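Local coordinates for protein mycobacterial cidal antitoxin MbcA (Mycobacterium tuberculosis, PDB 6FKG) that neutralises its cognate toxin MbcT, an NAD+ phosphorylase, by blocking access to the toxin active site, as the antitoxin half of a type II toxin-antitoxin pair, at residues R54-V68 with V94-I106. Numbering follows the deposited sequence.
Sequences RLIELAYVADALAEV and VRDGEYQRVLALI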
ATOM      1  N   ARG C  54     -14.369 -10.898 -15.798  1.00 35.58           N
ATOM      2  CA  ARG C  54     -14.468  -9.832 -16.797  1.00 31.40           C
ATOM      3  C   ARG C  54     -15.474 -10.167 -17.900  1.00 33.48           C
ATOM      4  O   ARG C  54     -16.163  -9.276 -18.389  1.00 33.59           O
ATOM      5  CB  ARG C  54     -13.103  -9.541 -17.424  1.00 33.00           C
ATOM      6  CG  ARG C  54     -12.123  -8.862 -16.492  1.00 35.64           C
ATOM      7  CD  ARG C  54     -12.495  -7.405 -16.225  1.00 38.06           C
ATOM      8  NE  ARG C  54     -11.476  -6.817 -15.365  1.00 40.88           N
ATOM      9  CZ  ARG C  54     -11.525  -6.817 -14.037  1.00 45.13           C
ATOM     10  NH1 ARG C  54     -12.575  -7.337 -13.400  1.00 38.28           N
ATOM     11  NH2 ARG C  54     -10.527  -6.286 -13.345  1.00 40.33           N
ATOM     12  N   LEU C  55     -15.555 -11.435 -18.300  1.00 34.21           N
ATOM     13  CA  LEU C  55     -16.545 -11.850 -19.294  1.00 35.82           C
ATOM     14  C   LEU C  55     -17.959 -11.569 -18.795  1.00 34.25           C
ATOM     15  O   LEU C  55     -18.822 -11.083 -19.538  1.00 33.29           O
ATOM     16  CB  LEU C  55     -16.408 -13.339 -19.626  1.00 32.06           C
ATOM     17  CG  LEU C  55     -15.621 -13.815 -20.841  1.00 41.81           C
ATOM     18  CD1 LEU C  55     -15.721 -15.321 -20.912  1.00 42.28           C
ATOM     19  CD2 LEU C  55     -16.135 -13.182 -22.126  1.00 43.62           C
ATOM     20  N   ILE C  56     -18.203 -11.867 -17.523  1.00 30.69           N
ATOM     21  CA  ILE C  56     -19.522 -11.636 -16.963  1.00 30.49           C
ATOM     22  C   ILE C  56     -19.807 -10.145 -16.877  1.00 31.56           C
ATOM     23  O   ILE C  56     -20.914  -9.692 -17.196  1.00 29.84           O
ATOM     24  CB  ILE C  56     -19.657 -12.282 -15.578  1.00 30.49           C
ATOM     25  CG1 ILE C  56     -19.568 -13.798 -15.730  1.00 33.42           C
ATOM     26  CG2 ILE C  56     -20.961 -11.860 -14.920  1.00 36.10           C
ATOM     27  CD1 ILE C  56     -19.291 -14.529 -14.427  1.00 46.85           C
ATOM     28  N   GLU C  57     -18.805  -9.372 -16.472  1.00 31.04           N
ATOM     29  CA  GLU C  57     -18.985  -7.930 -16.376  1.00 28.75           C
ATOM     30  C   GLU C  57     -19.272  -7.325 -17.757  1.00 31.81           C
ATOM     31  O   GLU C  57     -20.109  -6.436 -17.903  1.00 28.18           O
ATOM     32  CB  GLU C  57     -17.759  -7.296 -15.734  1.00 28.38           C
ATOM     33  CG  GLU C  57     -17.653  -7.676 -14.248  1.00 31.58           C
ATOM     34  CD  GLU C  57     -16.281  -7.426 -13.659  1.00 37.52           C
ATOM     35  OE1 GLU C  57     -15.377  -6.993 -14.396  1.00 33.40           O
ATOM     36  OE2 GLU C  57     -16.101  -7.664 -12.447  1.00 37.69           O
ATOM     37  N   LEU C  58     -18.589  -7.832 -18.767  1.00 27.99           N
ATOM     38  CA  LEU C  58     -18.837  -7.383 -20.141  1.00 31.39           C
ATOM     39  C   LEU C  58     -20.262  -7.722 -20.593  1.00 31.50           C
ATOM     40  O   LEU C  58     -20.923  -6.912 -21.252  1.00 28.06           O
ATOM     41  CB  LEU C  58     -17.819  -8.011 -21.082  1.00 30.75           C
ATOM     42  CG  LEU C  58     -17.980  -7.680 -22.564  1.00 30.33           C
ATOM     43  CD1 LEU C  58     -17.935  -6.157 -22.811  1.00 27.89           C
ATOM     44  CD2 LEU C  58     -16.894  -8.410 -23.375  1.00 32.33           C
ATOM     45  N   ALA C  59     -20.737  -8.917 -20.239  1.00 32.37           N
ATOM     46  CA  ALA C  59     -22.122  -9.298 -20.524  1.00 29.61           C
ATOM     47  C   ALA C  59     -23.117  -8.364 -19.821  1.00 30.87           C
ATOM     48  O   ALA C  59     -24.102  -7.936 -20.436  1.00 30.79           O
ATOM     49  CB  ALA C  59     -22.374 -10.771 -20.124  1.00 31.33           C
ATOM     50  N   TYR C  60     -22.869  -8.030 -18.549  1.00 32.03           N
ATOM     51  CA  TYR C  60     -23.689  -7.010 -17.874  1.00 30.88           C
ATOM     52  C   TYR C  60     -23.794  -5.740 -18.706  1.00 30.28           C
ATOM     53  O   TYR C  60     -24.879  -5.188 -18.901  1.00 30.68           O
ATOM     54  CB  TYR C  60     -23.116  -6.601 -16.520  1.00 26.01           C
ATOM     55  CG  TYR C  60     -23.120  -7.668 -15.448  1.00 30.28           C
ATOM     56  CD1 TYR C  60     -23.946  -8.784 -15.534  1.00 32.57           C
ATOM     57  CD2 TYR C  60     -22.271  -7.560 -14.357  1.00 31.43           C
ATOM     58  CE1 TYR C  60     -23.933  -9.761 -14.541  1.00 34.26           C
ATOM     59  CE2 TYR C  60     -22.247  -8.524 -13.367  1.00 37.38           C
ATOM     60  CZ  TYR C  60     -23.073  -9.623 -13.462  1.00 39.65           C
ATOM     61  OH  TYR C  60     -23.025 -10.572 -12.461  1.00 41.08           O
ATOM     62  N   VAL C  61     -22.639  -5.250 -19.137  1.00 28.55           N
ATOM     63  CA  VAL C  61     -22.582  -3.979 -19.840  1.00 28.22           C
ATOM     64  C   VAL C  61     -23.275  -4.063 -21.196  1.00 31.23           C
ATOM     65  O   VAL C  61     -24.041  -3.167 -21.563  1.00 28.88           O
ATOM     66  CB  VAL C  61     -21.127  -3.512 -20.005  1.00 27.65           C
ATOM     67  CG1 VAL C  61     -21.052  -2.384 -20.994  1.00 28.30           C
ATOM     68  CG2 VAL C  61     -20.576  -3.049 -18.645  1.00 26.85           C
ATOM     69  N   ALA C  62     -23.011  -5.142 -21.934  1.00 29.98           N
ATOM     70  CA  ALA C  62     -23.636  -5.328 -23.238  1.00 28.77           C
ATOM     71  C   ALA C  62     -25.163  -5.354 -23.124  1.00 32.91           C
ATOM     72  O   ALA C  62     -25.870  -4.722 -23.915  1.00 32.31           O
ATOM     73  CB  ALA C  62     -23.147  -6.596 -23.874  1.00 27.36           C
ATOM     74  N   ASP C  63     -25.671  -6.103 -22.154  1.00 29.42           N
ATOM     75  CA  ASP C  63     -27.111  -6.187 -21.974  1.00 33.12           C
ATOM     76  C   ASP C  63     -27.695  -4.844 -21.542  1.00 33.49           C
ATOM     77  O   ASP C  63     -28.751  -4.448 -22.033  1.00 33.25           O
ATOM     78  CB  ASP C  63     -27.467  -7.266 -20.960  1.00 38.97           C
ATOM     79  CG  ASP C  63     -27.557  -8.643 -21.586  1.00 49.43           C
ATOM     80  OD1 ASP C  63     -27.630  -8.738 -22.835  1.00 45.59           O
ATOM     81  OD2 ASP C  63     -27.554  -9.631 -20.824  1.00 59.95           O
ATOM     82  N   ALA C  64     -27.016  -4.145 -20.635  1.00 29.77           N
ATOM     83  CA  ALA C  64     -27.504  -2.846 -20.156  1.00 30.20           C
ATOM     84  C   ALA C  64     -27.536  -1.831 -21.302  1.00 28.42           C
ATOM     85  O   ALA C  64     -28.498  -1.070 -21.469  1.00 29.76           O
ATOM     86  CB  ALA C  64     -26.638  -2.324 -19.024  1.00 32.54           C
ATOM     87  N   LEU C  65     -26.464  -1.827 -22.074  1.00 27.23           N
ATOM     88  CA  LEU C  65     -26.300  -0.862 -23.163  1.00 31.40           C
ATOM     89  C   LEU C  65     -27.421  -0.959 -24.203  1.00 34.99           C
ATOM     90  O   LEU C  65     -27.774   0.034 -24.834  1.00 29.88           O
ATOM     91  CB  LEU C  65     -24.930  -1.066 -23.819  1.00 31.76           C
ATOM     92  CG  LEU C  65     -24.451  -0.042 -24.841  1.00 37.20           C
ATOM     93  CD1 LEU C  65     -24.425   1.361 -24.242  1.00 30.30           C
ATOM     94  CD2 LEU C  65     -23.071  -0.440 -25.357  1.00 38.84           C
ATOM     95  N   ALA C  66     -28.012  -2.142 -24.351  1.00 34.93           N
ATOM     96  CA  ALA C  66     -29.073  -2.341 -25.348  1.00 35.51           C
ATOM     97  C   ALA C  66     -30.314  -1.518 -25.018  1.00 34.27           C
ATOM     98  O   ALA C  66     -31.135  -1.227 -25.887  1.00 33.11           O
ATOM     99  CB  ALA C  66     -29.435  -3.838 -25.465  1.00 39.10           C
ATOM    100  N   GLU C  67     -30.460  -1.131 -23.757  1.00 29.73           N
ATOM    101  CA  GLU C  67     -31.594  -0.304 -23.376  1.00 31.19           C
ATOM    102  C   GLU C  67     -31.517   1.112 -23.962  1.00 29.63           C
ATOM    103  O   GLU C  67     -32.532   1.785 -24.095  1.00 30.07           O
ATOM    104  CB  GLU C  67     -31.712  -0.220 -21.846  1.00 32.62           C
ATOM    105  CG  GLU C  67     -33.053   0.369 -21.395  1.00 40.22           C
ATOM    106  CD  GLU C  67     -33.172   0.551 -19.877  1.00 41.89           C
ATOM    107  OE1 GLU C  67     -32.179   0.290 -19.159  1.00 38.87           O
ATOM    108  OE2 GLU C  67     -34.269   0.952 -19.408  1.00 38.23           O
ATOM    109  N   VAL C  68     -30.317   1.577 -24.304  1.00 27.26           N
ATOM    110  CA  VAL C  68     -30.156   3.002 -24.593  1.00 27.69           C
ATOM    111  C   VAL C  68     -29.572   3.263 -25.979  1.00 28.40           C
ATOM    112  O   VAL C  68     -29.656   4.381 -26.471  1.00 28.16           O
ATOM    113  CB  VAL C  68     -29.273   3.706 -23.526  1.00 29.78           C
ATOM    114  CG1 VAL C  68     -29.937   3.627 -22.154  1.00 30.75           C
ATOM    115  CG2 VAL C  68     -27.875   3.083 -23.442  1.00 26.78           C
ATOM    116  N   VAL C  94     -14.143  -1.491 -18.817  1.00 27.90           N
ATOM    117  CA  VAL C  94     -14.579  -2.847 -18.491  1.00 28.26           C
ATOM    118  C   VAL C  94     -13.342  -3.722 -18.334  1.00 30.88           C
ATOM    119  O   VAL C  94     -13.223  -4.464 -17.360  1.00 31.54           O
ATOM    120  CB  VAL C  94     -15.531  -3.431 -19.559  1.00 30.57           C
ATOM    121  CG1 VAL C  94     -15.803  -4.898 -19.286  1.00 29.85           C
ATOM    122  CG2 VAL C  94     -16.858  -2.644 -19.583  1.00 29.78           C
ATOM    123  N   ARG C  95     -12.414  -3.615 -19.284  1.00 29.10           N
ATOM    124  CA  ARG C  95     -11.155  -4.361 -19.213  1.00 30.78           C
ATOM    125  C   ARG C  95     -10.458  -4.163 -17.869  1.00 33.62           C
ATOM    126  O   ARG C  95      -9.954  -5.117 -17.256  1.00 33.91           O
ATOM    127  CB  ARG C  95     -10.228  -3.925 -20.345  1.00 32.99           C
ATOM    128  CG  ARG C  95      -8.913  -4.688 -20.413  1.00 37.37           C
ATOM    129  CD  ARG C  95      -7.946  -3.956 -21.335  1.00 37.24           C
ATOM    130  NE  ARG C  95      -7.701  -2.596 -20.854  1.00 39.16           N
ATOM    131  CZ  ARG C  95      -7.215  -1.620 -21.611  1.00 43.09           C
ATOM    132  NH1 ARG C  95      -6.912  -1.857 -22.881  1.00 42.28           N
ATOM    133  NH2 ARG C  95      -7.028  -0.412 -21.098  1.00 42.84           N
ATOM    134  N   ASP C  96     -10.452  -2.918 -17.404  1.00 31.26           N
ATOM    135  CA  ASP C  96      -9.674  -2.551 -16.230  1.00 34.15           C
ATOM    136  C   ASP C  96     -10.457  -2.621 -14.917  1.00 37.48           C
ATOM    137  O   ASP C  96     -10.004  -2.107 -13.897  1.00 38.99           O
ATOM    138  CB  ASP C  96      -9.092  -1.147 -16.426  1.00 43.44           C
ATOM    139  CG  ASP C  96      -8.101  -1.094 -17.586  1.00 45.63           C
ATOM    140  OD1 ASP C  96      -7.637  -2.174 -18.002  1.00 40.59           O
ATOM    141  OD2 ASP C  96      -7.779   0.010 -18.078  1.00 42.08           O
ATOM    142  N   GLY C  97     -11.616  -3.269 -14.936  1.00 34.04           N
ATOM    143  CA  GLY C  97     -12.361  -3.507 -13.707  1.00 33.33           C
ATOM    144  C   GLY C  97     -13.365  -2.440 -13.308  1.00 36.00           C
ATOM    145  O   GLY C  97     -13.993  -2.537 -12.252  1.00 36.26           O
ATOM    146  N   GLU C  98     -13.547  -1.433 -14.151  1.00 31.23           N
ATOM    147  CA  GLU C  98     -14.443  -0.326 -13.813  1.00 30.09           C
ATOM    148  C   GLU C  98     -15.809  -0.437 -14.488  1.00 33.47           C
ATOM    149  O   GLU C  98     -16.415   0.581 -14.843  1.00 30.96           O
ATOM    150  CB  GLU C  98     -13.783   1.010 -14.178  1.00 32.52           C
ATOM    151  CG  GLU C  98     -12.465   1.232 -13.471  1.00 38.18           C
ATOM    152  CD  GLU C  98     -11.700   2.426 -14.006  1.00 47.81           C
ATOM    153  OE1 GLU C  98     -12.306   3.501 -14.177  1.00 43.80           O
ATOM    154  OE2 GLU C  98     -10.492   2.278 -14.271  1.00 50.86           O
ATOM    155  N   TYR C  99     -16.309  -1.663 -14.654  1.00 30.87           N
ATOM    156  CA  TYR C  99     -17.609  -1.853 -15.292  1.00 28.37           C
ATOM    157  C   TYR C  99     -18.741  -1.141 -14.535  1.00 27.69           C
ATOM    158  O   TYR C  99     -19.741  -0.761 -15.134  1.00 30.31           O
ATOM    159  CB  TYR C  99     -17.950  -3.349 -15.428  1.00 29.92           C
ATOM    160  CG  TYR C  99     -18.458  -3.975 -14.145  1.00 31.97           C
ATOM    161  CD1 TYR C  99     -17.578  -4.287 -13.107  1.00 28.48           C
ATOM    162  CD2 TYR C  99     -19.813  -4.234 -13.960  1.00 33.08           C
ATOM    163  CE1 TYR C  99     -18.023  -4.838 -11.944  1.00 31.26           C
ATOM    164  CE2 TYR C  99     -20.273  -4.793 -12.769  1.00 34.07           C
ATOM    165  CZ  TYR C  99     -19.367  -5.093 -11.774  1.00 37.36           C
ATOM    166  OH  TYR C  99     -19.779  -5.649 -10.586  1.00 37.95           O
ATOM    167  N   GLN C 100     -18.592  -0.956 -13.226  1.00 27.49           N
ATOM    168  CA  GLN C 100     -19.678  -0.343 -12.458  1.00 29.55           C
ATOM    169  C   GLN C 100     -19.900   1.092 -12.919  1.00 31.43           C
ATOM    170  O   GLN C 100     -21.040   1.541 -13.023  1.00 28.87           O
ATOM    171  CB  GLN C 100     -19.391  -0.399 -10.955  1.00 33.97           C
ATOM    172  CG  GLN C 100     -19.732  -1.737 -10.321  1.00 40.53           C
ATOM    173  CD  GLN C 100     -21.237  -1.940 -10.164  1.00 52.51           C
ATOM    174  OE1 GLN C 100     -22.035  -1.048 -10.468  1.00 54.18           O
ATOM    175  NE2 GLN C 100     -21.627  -3.110  -9.674  1.00 47.04           N
ATOM    176  N   ARG C 101     -18.811   1.795 -13.225  1.00 28.49           N
ATOM    177  CA  ARG C 101     -18.920   3.176 -13.699  1.00 29.71           C
ATOM    178  C   ARG C 101     -19.626   3.219 -15.040  1.00 28.73           C
ATOM    179  O   ARG C 101     -20.408   4.133 -15.321  1.00 29.22           O
ATOM    180  CB  ARG C 101     -17.532   3.829 -13.824  1.00 34.50           C
ATOM    181  CG  ARG C 101     -17.567   5.285 -14.332  1.00 38.73           C
ATOM    182  CD  ARG C 101     -17.508   6.267 -13.180  1.00 39.43           C
ATOM    183  NE  ARG C 101     -17.723   7.663 -13.567  1.00 37.40           N
ATOM    184  CZ  ARG C 101     -16.835   8.426 -14.207  1.00 50.78           C
ATOM    185  NH1 ARG C 101     -15.649   7.934 -14.570  1.00 41.84           N
ATOM    186  NH2 ARG C 101     -17.142   9.688 -14.503  1.00 46.86           N
ATOM    187  N   VAL C 102     -19.321   2.240 -15.889  1.00 29.24           N
ATOM    188  CA  VAL C 102     -19.971   2.140 -17.193  1.00 27.29           C
ATOM    189  C   VAL C 102     -21.476   1.882 -17.042  1.00 28.20           C
ATOM    190  O   VAL C 102     -22.296   2.494 -17.723  1.00 29.12           O
ATOM    191  CB  VAL C 102     -19.332   1.024 -18.049  1.00 27.98           C
ATOM    192  CG1 VAL C 102     -20.025   0.937 -19.403  1.00 27.99           C
ATOM    193  CG2 VAL C 102     -17.825   1.272 -18.210  1.00 27.53           C
ATOM    194  N   LEU C 103     -21.847   0.961 -16.157  1.00 30.60           N
ATOM    195  CA  LEU C 103     -23.261   0.716 -15.872  1.00 25.84           C
ATOM    196  C   LEU C 103     -23.954   1.965 -15.327  1.00 26.73           C
ATOM    197  O   LEU C 103     -25.127   2.225 -15.646  1.00 28.25           O
ATOM    198  CB  LEU C 103     -23.427  -0.433 -14.866  1.00 31.07           C
ATOM    199  CG  LEU C 103     -23.002  -1.821 -15.370  1.00 35.35           C
ATOM    200  CD1 LEU C 103     -23.226  -2.882 -14.275  1.00 33.37           C
ATOM    201  CD2 LEU C 103     -23.761  -2.183 -16.655  1.00 27.51           C
ATOM    202  N   ALA C 104     -23.242   2.724 -14.497  1.00 26.77           N
ATOM    203  CA  ALA C 104     -23.811   3.947 -13.939  1.00 29.90           C
ATOM    204  C   ALA C 104     -24.056   4.971 -15.056  1.00 29.24           C
ATOM    205  O   ALA C 104     -25.128   5.604 -15.106  1.00 27.22           O
ATOM    206  CB  ALA C 104     -22.896   4.528 -12.835  1.00 28.47           C
ATOM    207  N   LEU C 105     -23.092   5.122 -15.967  1.00 25.18           N
ATOM    208  CA  LEU C 105     -23.304   6.013 -17.119  1.00 28.04           C
ATOM    209  C   LEU C 105     -24.522   5.559 -17.962  1.00 31.18           C
ATOM    210  O   LEU C 105     -25.352   6.374 -18.347  1.00 30.26           O
ATOM    211  CB  LEU C 105     -22.042   6.093 -17.998  1.00 26.90           C
ATOM    212  CG  LEU C 105     -22.205   6.851 -19.329  1.00 27.98           C
ATOM    213  CD1 LEU C 105     -22.769   8.242 -19.107  1.00 28.80           C
ATOM    214  CD2 LEU C 105     -20.881   6.938 -20.087  1.00 31.32           C
ATOM    215  N   ILE C 106     -24.653   4.261 -18.217  1.00 27.92           N
ATOM    216  CA  ILE C 106     -25.797   3.752 -18.984  1.00 31.18           C
ATOM    217  C   ILE C 106     -27.120   4.070 -18.282  1.00 29.13           C
ATOM    218  O   ILE C 106     -28.106   4.475 -18.913  1.00 28.48           O
ATOM    219  CB  ILE C 106     -25.636   2.236 -19.240  1.00 31.90           C
ATOM    220  CG1 ILE C 106     -24.483   2.021 -20.228  1.00 34.26           C
ATOM    221  CG2 ILE C 106     -26.936   1.600 -19.740  1.00 27.75           C
ATOM    222  CD1 ILE C 106     -23.962   0.563 -20.275  1.00 35.67           C
TER
HETATM  223  O   HOH W   1     -14.913  -4.405 -15.253  1.00 32.67           O
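Glu57 and Tyr99 face each other where two nearly parallel helices, 52-65 and 99-110, pack side by side in this all-helical antitoxin; the axes of segments 54-65 and 99-106 come within 9.8 Å at an angle of 7°. From CB outward, Glu57 lies along the Tyr99 ring: its CB touches Tyr99 CG, and its CG then sits over the ring centre, a CH-pi contact with Glu57 CG 3.6 Å from the centroid. The carboxylate continues across the same ring, stacked almost flat on it, with OE2 near CE1. Gln53 binds OE2, while OE1 is paired with Arg54 NH1 in a salt bridge and also accepts a hydrogen bond from a water. That water also donates to Val94 O and accepts from Tyr99 N, so it joins Glu57 of helix 52-65 to the end of helix 90-95 and to the first turn of helix 99-110. Tyr99 reaches Glu57 with CG between its backbone N and carbonyl carbon (chi1 79°); the edge of the Tyr60 ring meets its CE2, and Tyr60 OH goes on to His133 of an MbcT chain.

Further along, Val61 is a knob among Val94, Val102, Leu103 and Ile106: Val61 CG1 lies 3.8 Å from Val102 CG1, whereas CG2 touches Val94 CG2 and Leu103 CD2. Ile106 then lays CD1 beside Leu65 CB and CG2 against Ala64.

At the other end helix 90-95 closes in a Schellman motif with Gly97, at positive phi, as its C-prime residue. Bent at chi2 (-72°), Arg54 brings its guanidinium to this turn: Gly97 CA lies over one face, and Arg54 NE donates to Arg95 O at 3.0 Å, approaching from above the carbonyl plane.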